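Local atomic coordinates of decapping nuclease RAI1 (Candida albicans, PDB entry 5BUD), a protein that hydrolyses NAD caps and 5' triphosphates from RNA ends and directly stabilises and stimulates the exoribonuclease RAT1. Residues A[27-30]-A[31-35]; A[234-237]-A[238-241]; A[332-335]-A[336-340]. All coordinates share one frame; numbering follows the deposited sequence.

All three contacts are local, formed where the chain folds back or coils on itself, and they differ mainly in setting. Contact 1, the end of a beta hairpin, is partly buried: Arg28 sits inside while the turn residues Ile30 and Asp31 lie outside. Contact 2 is a surface turn in the loop between strands 217-228 and 243-250, with one sound backbone bond supplemented by weak bonds and waters. Contact 3 closes helix 322-339, with Val332 and Leu336 buried and threonines at the outer end. Contact 2 leans on strand 21-28, whose end forms part of contact 1, though their nearest atoms remain about 13 Å apart; the centre of contact 3 lies at least 30 Å from both.

Contact 1 (A[27-30]-A[31-35]); sequences ARDI and DGKYV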
ATOM      1  N   ALA A  27       8.751 -12.036   2.201  1.00 23.95           N
ATOM      2  CA  ALA A  27       9.455 -11.312   1.181  1.00 26.09           C
ATOM      3  C   ALA A  27       9.188 -11.908  -0.186  1.00 29.09           C
ATOM      4  O   ALA A  27       8.684 -13.037  -0.288  1.00 31.52           O
ATOM      5  CB  ALA A  27      10.954 -11.326   1.499  1.00 25.88           C
ATOM      6  N   ARG A  28       9.503 -11.144  -1.227  1.00 28.49           N
ATOM      7  CA  ARG A  28       9.548 -11.659  -2.592  1.00 30.48           C
ATOM      8  C   ARG A  28      10.958 -11.484  -3.122  1.00 31.56           C
ATOM      9  O   ARG A  28      11.523 -10.396  -2.999  1.00 28.98           O
ATOM     10  CB  ARG A  28       8.569 -10.922  -3.476  1.00 29.52           C
ATOM     11  CG  ARG A  28       8.222 -11.687  -4.740  1.00 31.21           C
ATOM     12  CD  ARG A  28       7.043 -11.037  -5.437  1.00 31.14           C
ATOM     13  NE  ARG A  28       7.435  -9.754  -6.004  1.00 31.33           N
ATOM     14  CZ  ARG A  28       6.624  -8.950  -6.661  1.00 29.37           C
ATOM     15  NH1 ARG A  28       5.366  -9.301  -6.875  1.00 28.82           N
ATOM     16  NH2 ARG A  28       7.074  -7.797  -7.119  1.00 30.87           N
ATOM     17  N   ASP A  29      11.543 -12.543  -3.686  1.00 31.75           N
ATOM     18  CA  ASP A  29      12.923 -12.463  -4.178  1.00 30.53           C
ATOM     19  C   ASP A  29      12.988 -11.910  -5.586  1.00 28.51           C
ATOM     20  O   ASP A  29      11.965 -11.599  -6.200  1.00 28.60           O
ATOM     21  CB  ASP A  29      13.699 -13.794  -3.990  1.00 31.13           C
ATOM     22  CG  ASP A  29      13.295 -14.904  -4.974  1.00 32.16           C
ATOM     23  OD1 ASP A  29      12.695 -14.641  -6.034  1.00 31.13           O
ATOM     24  OD2 ASP A  29      13.618 -16.069  -4.655  1.00 37.32           O
ATOM     25  N   ILE A  30      14.200 -11.779  -6.103  1.00 29.78           N
ATOM     26  CA  ILE A  30      14.426 -11.125  -7.400  1.00 31.65           C
ATOM     27  C   ILE A  30      13.829 -11.875  -8.614  1.00 31.28           C
ATOM     28  O   ILE A  30      13.675 -11.303  -9.726  1.00 26.63           O
ATOM     29  CB  ILE A  30      15.930 -10.833  -7.577  1.00 35.59           C
ATOM     30  CG1 ILE A  30      16.159  -9.833  -8.718  1.00 37.94           C
ATOM     31  CG2 ILE A  30      16.731 -12.128  -7.760  1.00 36.11           C
ATOM     32  CD1 ILE A  30      17.544  -9.235  -8.736  1.00 40.31           C
ATOM     33  N   ASP A  31      13.462 -13.139  -8.391  1.00 33.34           N
ATOM     34  CA  ASP A  31      12.833 -13.958  -9.434  1.00 36.93           C
ATOM     35  C   ASP A  31      11.317 -13.972  -9.288  1.00 41.11           C
ATOM     36  O   ASP A  31      10.638 -14.600 -10.084  1.00 41.81           O
ATOM     37  CB  ASP A  31      13.361 -15.401  -9.369  1.00 37.39           C
ATOM     38  CG  ASP A  31      14.870 -15.477  -9.448  1.00 36.74           C
ATOM     39  OD1 ASP A  31      15.454 -14.854 -10.350  1.00 39.49           O
ATOM     40  OD2 ASP A  31      15.482 -16.173  -8.605  1.00 42.85           O
ATOM     41  N   GLY A  32      10.786 -13.301  -8.260  1.00 38.22           N
ATOM     42  CA  GLY A  32       9.351 -13.242  -8.044  1.00 36.95           C
ATOM     43  C   GLY A  32       8.799 -14.352  -7.164  1.00 35.55           C
ATOM     44  O   GLY A  32       7.601 -14.517  -7.072  1.00 35.90           O
ATOM     45  N   LYS A  33       9.667 -15.087  -6.486  1.00 37.28           N
ATOM     46  CA  LYS A  33       9.234 -16.172  -5.619  1.00 38.89           C
ATOM     47  C   LYS A  33       9.226 -15.688  -4.184  1.00 37.14           C
ATOM     48  O   LYS A  33      10.144 -14.981  -3.768  1.00 29.93           O
ATOM     49  CB  LYS A  33      10.176 -17.373  -5.726  1.00 45.25           C
ATOM     50  CG  LYS A  33      10.783 -17.630  -7.111  1.00 50.59           C
ATOM     51  CD  LYS A  33       9.773 -18.003  -8.199  1.00 55.57           C
ATOM     52  CE  LYS A  33      10.451 -18.765  -9.343  1.00 58.82           C
ATOM     53  NZ  LYS A  33       9.528 -19.176 -10.437  1.00 61.17           N
ATOM     54  N   TYR A  34       8.218 -16.104  -3.419  1.00 35.08           N
ATOM     55  CA  TYR A  34       8.084 -15.679  -2.027  1.00 35.95           C
ATOM     56  C   TYR A  34       8.976 -16.470  -1.082  1.00 39.33           C
ATOM     57  O   TYR A  34       9.279 -17.648  -1.317  1.00 40.36           O
ATOM     58  CB  TYR A  34       6.616 -15.749  -1.590  1.00 35.42           C
ATOM     59  CG  TYR A  34       5.803 -14.728  -2.326  1.00 33.48           C
ATOM     60  CD1 TYR A  34       5.620 -13.455  -1.799  1.00 34.28           C
ATOM     61  CD2 TYR A  34       5.278 -15.000  -3.583  1.00 34.45           C
ATOM     62  CE1 TYR A  34       4.909 -12.496  -2.491  1.00 34.44           C
ATOM     63  CE2 TYR A  34       4.562 -14.050  -4.281  1.00 32.86           C
ATOM     64  CZ  TYR A  34       4.379 -12.798  -3.730  1.00 33.52           C
ATOM     65  OH  TYR A  34       3.678 -11.830  -4.404  1.00 33.91           O
ATOM     66  N   VAL A  35       9.381 -15.801  -0.009  1.00 36.42           N
ATOM     67  CA  VAL A  35      10.356 -16.293   0.941  1.00 36.14           C
ATOM     68  C   VAL A  35       9.770 -16.129   2.333  1.00 34.83           C
ATOM     69  O   VAL A  35       9.312 -15.048   2.668  1.00 35.23           O
ATOM     70  CB  VAL A  35      11.625 -15.432   0.873  1.00 38.62           C
ATOM     71  CG1 VAL A  35      12.576 -15.784   2.009  1.00 37.32           C
ATOM     72  CG2 VAL A  35      12.284 -15.559  -0.497  1.00 40.43           C
TER
HETATM   73  O   HOH W   1       4.040 -11.826  -7.301  1.00 34.45           O
HETATM   74  O   HOH W   2      14.613 -17.807  -6.452  1.00 46.25           O
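Ala27 and Val35 form an antiparallel hydrogen-bonded pair, Arg28 and Tyr34 the non-hydrogen-bonded pair beside it, and a type I turn from Asp29 to Gly32 reverses the chain. Next to the turn, Asp29 N donates almost straight (175°) to Lys33 O at 2.8 Å. The Asp29 side chain braces the bend: chi1 of 74° sets CG between its own backbone N and carbonyl carbon, which turns OD1 back over the loop. Two amides grip Asp29 OD1 from opposite faces of the carboxylate plane, Asp31 N at 2.9 Å and Lys33 N at 3.1 Å. Asp29 OD2 shares a water with Asp31 OD2, a bridge between two like charges. On the face that carries Arg28 and Tyr34, Arg28 CG lies over the centre of the Tyr34 ring, a CH-pi contact 4.1 Å from the centroid. The chain then bends at chi3, and a water links Arg28 NH1 to Tyr34 OH. The guanidinium is anchored mainly beyond the hairpin, by Tyr203 O and Asn74 OD1, and the Arg28 side chain lies about 8 Å from a bound manganese ion. Strand 21-28 continues the pairing through Arg28 to Gln205 of strand 205-214, while Tyr34 rests on Asp77.

Contact 2 (A[234-237]-A[238-241]); sequences DEQN and KKLN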
ATOM      1  N   ASP A 234      14.856  -5.738  17.772  1.00 32.07           N
ATOM      2  CA  ASP A 234      14.429  -7.101  18.061  1.00 33.13           C
ATOM      3  C   ASP A 234      13.107  -7.087  18.787  1.00 32.52           C
ATOM      4  O   ASP A 234      12.377  -8.070  18.743  1.00 34.53           O
ATOM      5  CB  ASP A 234      15.470  -7.843  18.926  1.00 36.54           C
ATOM      6  CG  ASP A 234      16.662  -8.369  18.122  1.00 40.75           C
ATOM      7  OD1 ASP A 234      16.556  -8.633  16.902  1.00 40.67           O
ATOM      8  OD2 ASP A 234      17.733  -8.526  18.733  1.00 44.73           O
ATOM      9  N   GLU A 235      12.817  -5.977  19.468  1.00 30.33           N
ATOM     10  CA  GLU A 235      11.596  -5.810  20.226  1.00 29.72           C
ATOM     11  C   GLU A 235      10.404  -5.724  19.235  1.00 30.68           C
ATOM     12  O   GLU A 235      10.324  -4.809  18.387  1.00 28.99           O
ATOM     13  CB  GLU A 235      11.687  -4.555  21.098  1.00 30.20           C
ATOM     14  CG  GLU A 235      12.827  -4.512  22.117  1.00 32.33           C
ATOM     15  CD  GLU A 235      14.223  -4.326  21.524  1.00 34.55           C
ATOM     16  OE1 GLU A 235      14.358  -3.876  20.371  1.00 36.19           O
ATOM     17  OE2 GLU A 235      15.204  -4.632  22.214  1.00 37.80           O
ATOM     18  N   GLN A 236       9.509  -6.703  19.308  1.00 30.44           N
ATOM     19  CA  GLN A 236       8.439  -6.846  18.307  1.00 31.73           C
ATOM     20  C   GLN A 236       7.529  -5.627  18.229  1.00 29.45           C
ATOM     21  O   GLN A 236       7.183  -5.171  17.127  1.00 29.32           O
ATOM     22  CB  GLN A 236       7.589  -8.075  18.616  1.00 34.43           C
ATOM     23  CG  GLN A 236       6.667  -8.490  17.477  1.00 33.54           C
ATOM     24  CD  GLN A 236       7.413  -9.063  16.304  1.00 32.61           C
ATOM     25  OE1 GLN A 236       8.537  -9.546  16.439  1.00 32.66           O
ATOM     26  NE2 GLN A 236       6.791  -9.012  15.129  1.00 31.67           N
ATOM     27  N   ASN A 237       7.141  -5.102  19.383  1.00 29.74           N
ATOM     28  CA  ASN A 237       6.280  -3.911  19.433  1.00 31.21           C
ATOM     29  C   ASN A 237       6.933  -2.598  18.977  1.00 27.91           C
ATOM     30  O   ASN A 237       6.298  -1.551  19.020  1.00 28.80           O
ATOM     31  CB  ASN A 237       5.670  -3.737  20.836  1.00 32.15           C
ATOM     32  CG  ASN A 237       6.685  -3.245  21.867  1.00 34.77           C
ATOM     33  OD1 ASN A 237       7.884  -3.345  21.662  1.00 38.25           O
ATOM     34  ND2 ASN A 237       6.196  -2.735  22.988  1.00 37.61           N
ATOM     35  N   LYS A 238       8.189  -2.642  18.556  1.00 26.78           N
ATOM     36  CA  LYS A 238       8.876  -1.443  18.085  1.00 26.60           C
ATOM     37  C   LYS A 238       9.304  -1.486  16.657  1.00 24.69           C
ATOM     38  O   LYS A 238       9.830  -0.487  16.179  1.00 26.11           O
ATOM     39  CB  LYS A 238      10.146  -1.173  18.903  1.00 27.91           C
ATOM     40  CG  LYS A 238       9.947  -1.170  20.395  1.00 28.74           C
ATOM     41  CD  LYS A 238       9.056  -0.036  20.825  1.00 30.49           C
ATOM     42  CE  LYS A 238       9.215   0.177  22.308  1.00 30.70           C
ATOM     43  NZ  LYS A 238       8.509   1.409  22.726  1.00 32.51           N
ATOM     44  N   LYS A 239       9.147  -2.629  15.958  1.00 24.08           N
ATOM     45  CA  LYS A 239       9.650  -2.745  14.597  1.00 23.20           C
ATOM     46  C   LYS A 239       9.063  -1.699  13.625  1.00 21.74           C
ATOM     47  O   LYS A 239       9.808  -1.064  12.846  1.00 19.98           O
ATOM     48  CB  LYS A 239       9.459  -4.181  14.046  1.00 25.91           C
ATOM     49  CG  LYS A 239      10.064  -5.264  14.957  1.00 27.58           C
ATOM     50  CD  LYS A 239      10.126  -6.642  14.304  1.00 28.97           C
ATOM     51  CE  LYS A 239      10.993  -7.598  15.121  1.00 29.68           C
ATOM     52  NZ  LYS A 239      11.091  -8.941  14.473  1.00 32.87           N
ATOM     53  N   LEU A 240       7.751  -1.491  13.686  1.00 22.61           N
ATOM     54  CA  LEU A 240       7.061  -0.566  12.749  1.00 23.33           C
ATOM     55  C   LEU A 240       7.606   0.847  12.849  1.00 23.23           C
ATOM     56  O   LEU A 240       7.709   1.541  11.840  1.00 22.53           O
ATOM     57  CB  LEU A 240       5.557  -0.544  12.963  1.00 23.00           C
ATOM     58  CG  LEU A 240       4.832  -1.815  12.589  1.00 25.15           C
ATOM     59  CD1 LEU A 240       3.332  -1.651  12.826  1.00 26.33           C
ATOM     60  CD2 LEU A 240       5.119  -2.187  11.150  1.00 23.32           C
ATOM     61  N   ASN A 241       8.044   1.213  14.054  1.00 24.07           N
ATOM     62  CA  ASN A 241       8.605   2.522  14.328  1.00 24.56           C
ATOM     63  C   ASN A 241       9.873   2.872  13.551  1.00 24.76           C
ATOM     64  O   ASN A 241      10.221   4.039  13.478  1.00 22.56           O
ATOM     65  CB  ASN A 241       8.857   2.690  15.842  1.00 26.41           C
ATOM     66  CG  ASN A 241       7.569   2.868  16.645  1.00 27.03           C
ATOM     67  OD1 ASN A 241       6.524   3.141  16.095  1.00 28.92           O
ATOM     68  ND2 ASN A 241       7.654   2.716  17.963  1.00 28.37           N
TER
HETATM   69  O   HOH W   3      12.442 -10.234  16.627  1.00 43.39           O
HETATM   70  O   HOH W   4       5.745  -3.590  15.535  1.00 25.95           O
HETATM   71  O   HOH W   5       6.220  -0.569  16.284  1.00 34.29           O
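A tight turn at the protein surface, in the loop that joins strand 217-228 to strand 243-250, brings Glu235 and Gln236 against Lys238 and Lys239. Its firmest link is Lys238 N to Glu235 O at 3.0 Å, with the donor well above the carbonyl plane. One residue further on, Lys239 N reaches Gln236 O in a weak bond of 3.4 Å that is nonetheless nearly straight (169°). Both bonds span three residues.

The side chains of Gln236 and Lys239 cross each other. Lys239 runs extended beyond CG, passing its CG beside Glu235 O and carrying NZ to Gln236 OE1, where the bond is weak at 3.3 Å. Gln236 leaves with CG anti to the backbone N (chi1 -167°) and then bends at chi2, which folds its amide back toward the lysine. The other end of that amide is held more firmly, since NE2 donates to Glu22 O in strand 21-28. A water accepts from Lys239 NZ at 2.9 Å and donates to Asp234 O, tying Asp234 into the same network.

Asn237 and Lys238 lie side by side and point the same way, with Asn237 OD1 3.3 Å from Lys238 CG. One further water links Gln236 O to Leu240 N, another Asn237 O to Asn241 N, each accepting only weakly from the amide. Leu240 turns inward among Pro20, Ser208 and Ile210. The two i to i+3 bonds, together with the backbone angles of residues 236 to 238, make two overlapping type I-like beta turns in a loop between antiparallel strands of the nuclease fold.

Contact 3 (A[332-335]-A[336-340]); sequences VVDW and LNTTV
The Trp335 indole carries the Thr339 hydroxyl over one face, at the five-membered ring: Thr339 OG1 stands 3.4 Å from Trp335 CD1. At the benzo end of the indole, Trp335 CE3 meets Leu336 CD2 at 4.2 Å, an apolar touch between neighbours on the helix. The ring is placed by CG standing anti to the backbone N (chi1 177°), and it continues outward to Leu351 and Leu362 of strands 349-354 and 359-364, and to Leu6 of a loop.

Val332 and Leu336, one turn apart, run alongside each other on the buried flank, Val332 CG1 against Leu336 CD1 at 4.2 Å. The bond between them, Leu336 N to Val332 O, is regular: 2.9 Å long and close to straight at 170°. Asn337 N to Val333 O follows at the same spacing but bent.

Near the helix end, i to i+3 bonding appears. Thr338 N bonds to Trp335 O at 3.2 Å and retains a weak bond to Asp334 O. That second carbonyl also takes the Thr338 hydroxyl, Thr338 OG1 to Asp334 O at 3.0 Å; a chi1 of 57° sets the hydroxyl back along the helix. Trp335 O in turn receives weak bonds from both the amide and the hydroxyl of Thr339. Separately, a water donates to Asp334 OD1 and accepts from Asn337 ND2, while Asn337 OD1 takes a bond from Lys342 NZ.

Val340 is the first residue to leave helical angles. The chemistry implies that as the regular amide ladder runs out, threonine hydroxyls supplement it: the carbonyls of Asp334 and Trp335 each receive more than one donor, some of them weak.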
ATOM      1  N   VAL A 332     -16.949   2.938   7.430  1.00 25.77           N
ATOM      2  CA  VAL A 332     -16.891   1.820   6.478  1.00 26.20           C
ATOM      3  C   VAL A 332     -16.599   0.505   7.199  1.00 25.19           C
ATOM      4  O   VAL A 332     -17.327  -0.453   7.018  1.00 28.13           O
ATOM      5  CB  VAL A 332     -15.831   2.031   5.376  1.00 24.06           C
ATOM      6  CG1 VAL A 332     -15.616   0.753   4.556  1.00 24.44           C
ATOM      7  CG2 VAL A 332     -16.240   3.162   4.457  1.00 25.32           C
ATOM      8  N   VAL A 333     -15.520   0.438   7.982  1.00 28.10           N
ATOM      9  CA  VAL A 333     -15.089  -0.861   8.551  1.00 27.52           C
ATOM     10  C   VAL A 333     -16.053  -1.377   9.622  1.00 28.36           C
ATOM     11  O   VAL A 333     -16.295  -2.586   9.710  1.00 26.65           O
ATOM     12  CB  VAL A 333     -13.645  -0.838   9.099  1.00 31.06           C
ATOM     13  CG1 VAL A 333     -12.679  -0.497   7.963  1.00 31.74           C
ATOM     14  CG2 VAL A 333     -13.527   0.120  10.276  1.00 32.45           C
ATOM     15  N   ASP A 334     -16.619  -0.473  10.423  1.00 29.03           N
ATOM     16  CA  ASP A 334     -17.711  -0.856  11.299  1.00 31.67           C
ATOM     17  C   ASP A 334     -18.928  -1.414  10.520  1.00 31.38           C
ATOM     18  O   ASP A 334     -19.538  -2.387  10.945  1.00 33.57           O
ATOM     19  CB  ASP A 334     -18.150   0.305  12.187  1.00 37.24           C
ATOM     20  CG  ASP A 334     -19.164  -0.138  13.227  1.00 41.19           C
ATOM     21  OD1 ASP A 334     -18.768  -0.779  14.233  1.00 41.06           O
ATOM     22  OD2 ASP A 334     -20.358   0.119  13.006  1.00 45.99           O
ATOM     23  N   TRP A 335     -19.257  -0.814   9.382  1.00 29.93           N
ATOM     24  CA  TRP A 335     -20.375  -1.281   8.543  1.00 30.73           C
ATOM     25  C   TRP A 335     -20.069  -2.690   8.029  1.00 30.52           C
ATOM     26  O   TRP A 335     -20.875  -3.619   8.216  1.00 31.05           O
ATOM     27  CB  TRP A 335     -20.615  -0.271   7.410  1.00 32.41           C
ATOM     28  CG  TRP A 335     -21.678  -0.598   6.406  1.00 33.46           C
ATOM     29  CD1 TRP A 335     -23.039  -0.620   6.602  1.00 35.42           C
ATOM     30  CD2 TRP A 335     -21.467  -0.873   5.020  1.00 32.83           C
ATOM     31  NE1 TRP A 335     -23.674  -0.903   5.422  1.00 34.80           N
ATOM     32  CE2 TRP A 335     -22.733  -1.073   4.437  1.00 33.52           C
ATOM     33  CE3 TRP A 335     -20.327  -0.971   4.215  1.00 32.08           C
ATOM     34  CZ2 TRP A 335     -22.891  -1.375   3.079  1.00 32.75           C
ATOM     35  CZ3 TRP A 335     -20.486  -1.284   2.857  1.00 34.16           C
ATOM     36  CH2 TRP A 335     -21.763  -1.477   2.308  1.00 31.92           C
ATOM     37  N   LEU A 336     -18.880  -2.890   7.473  1.00 28.42           N
ATOM     38  CA  LEU A 336     -18.488  -4.238   7.053  1.00 30.19           C
ATOM     39  C   LEU A 336     -18.548  -5.248   8.218  1.00 29.53           C
ATOM     40  O   LEU A 336     -18.973  -6.392   8.033  1.00 30.00           O
ATOM     41  CB  LEU A 336     -17.085  -4.245   6.460  1.00 30.36           C
ATOM     42  CG  LEU A 336     -16.873  -3.487   5.164  1.00 32.63           C
ATOM     43  CD1 LEU A 336     -15.380  -3.385   4.868  1.00 32.95           C
ATOM     44  CD2 LEU A 336     -17.624  -4.159   4.026  1.00 34.13           C
ATOM     45  N   ASN A 337     -18.134  -4.811   9.397  1.00 30.96           N
ATOM     46  CA  ASN A 337     -18.025  -5.691  10.557  1.00 31.56           C
ATOM     47  C   ASN A 337     -19.363  -6.087  11.182  1.00 30.54           C
ATOM     48  O   ASN A 337     -19.415  -7.065  11.913  1.00 33.87           O
ATOM     49  CB  ASN A 337     -17.132  -5.057  11.632  1.00 32.16           C
ATOM     50  CG  ASN A 337     -16.681  -6.056  12.680  1.00 33.83           C
ATOM     51  OD1 ASN A 337     -16.155  -7.130  12.356  1.00 34.31           O
ATOM     52  ND2 ASN A 337     -16.911  -5.730  13.941  1.00 35.57           N
ATOM     53  N   THR A 338     -20.426  -5.336  10.923  1.00 32.22           N
ATOM     54  CA  THR A 338     -21.749  -5.630  11.514  1.00 33.78           C
ATOM     55  C   THR A 338     -22.800  -6.055  10.478  1.00 35.77           C
ATOM     56  O   THR A 338     -23.892  -6.487  10.842  1.00 38.11           O
ATOM     57  CB  THR A 338     -22.261  -4.414  12.315  1.00 34.47           C
ATOM     58  OG1 THR A 338     -22.307  -3.273  11.469  1.00 34.37           O
ATOM     59  CG2 THR A 338     -21.323  -4.098  13.474  1.00 36.47           C
ATOM     60  N   THR A 339     -22.465  -5.938   9.196  1.00 33.94           N
ATOM     61  CA  THR A 339     -23.392  -6.170   8.112  1.00 37.44           C
ATOM     62  C   THR A 339     -23.252  -7.574   7.567  1.00 37.71           C
ATOM     63  O   THR A 339     -24.249  -8.200   7.261  1.00 40.02           O
ATOM     64  CB  THR A 339     -23.162  -5.143   6.965  1.00 43.23           C
ATOM     65  OG1 THR A 339     -23.760  -3.892   7.316  1.00 44.47           O
ATOM     66  CG2 THR A 339     -23.749  -5.606   5.630  1.00 48.05           C
ATOM     67  N   VAL A 340     -22.017  -8.044   7.386  1.00 38.10           N
ATOM     68  CA  VAL A 340     -21.788  -9.323   6.749  1.00 36.75           C
ATOM     69  C   VAL A 340     -21.731 -10.359   7.871  1.00 38.72           C
ATOM     70  O   VAL A 340     -21.066 -10.129   8.888  1.00 37.10           O
ATOM     71  CB  VAL A 340     -20.474  -9.343   5.943  1.00 37.22           C
ATOM     72  CG1 VAL A 340     -20.359 -10.630   5.133  1.00 38.25           C
ATOM     73  CG2 VAL A 340     -20.398  -8.159   4.987  1.00 36.27           C
TER
HETATM   74  O   HOH W   6     -17.881  -3.458  14.388  1.00 48.69           O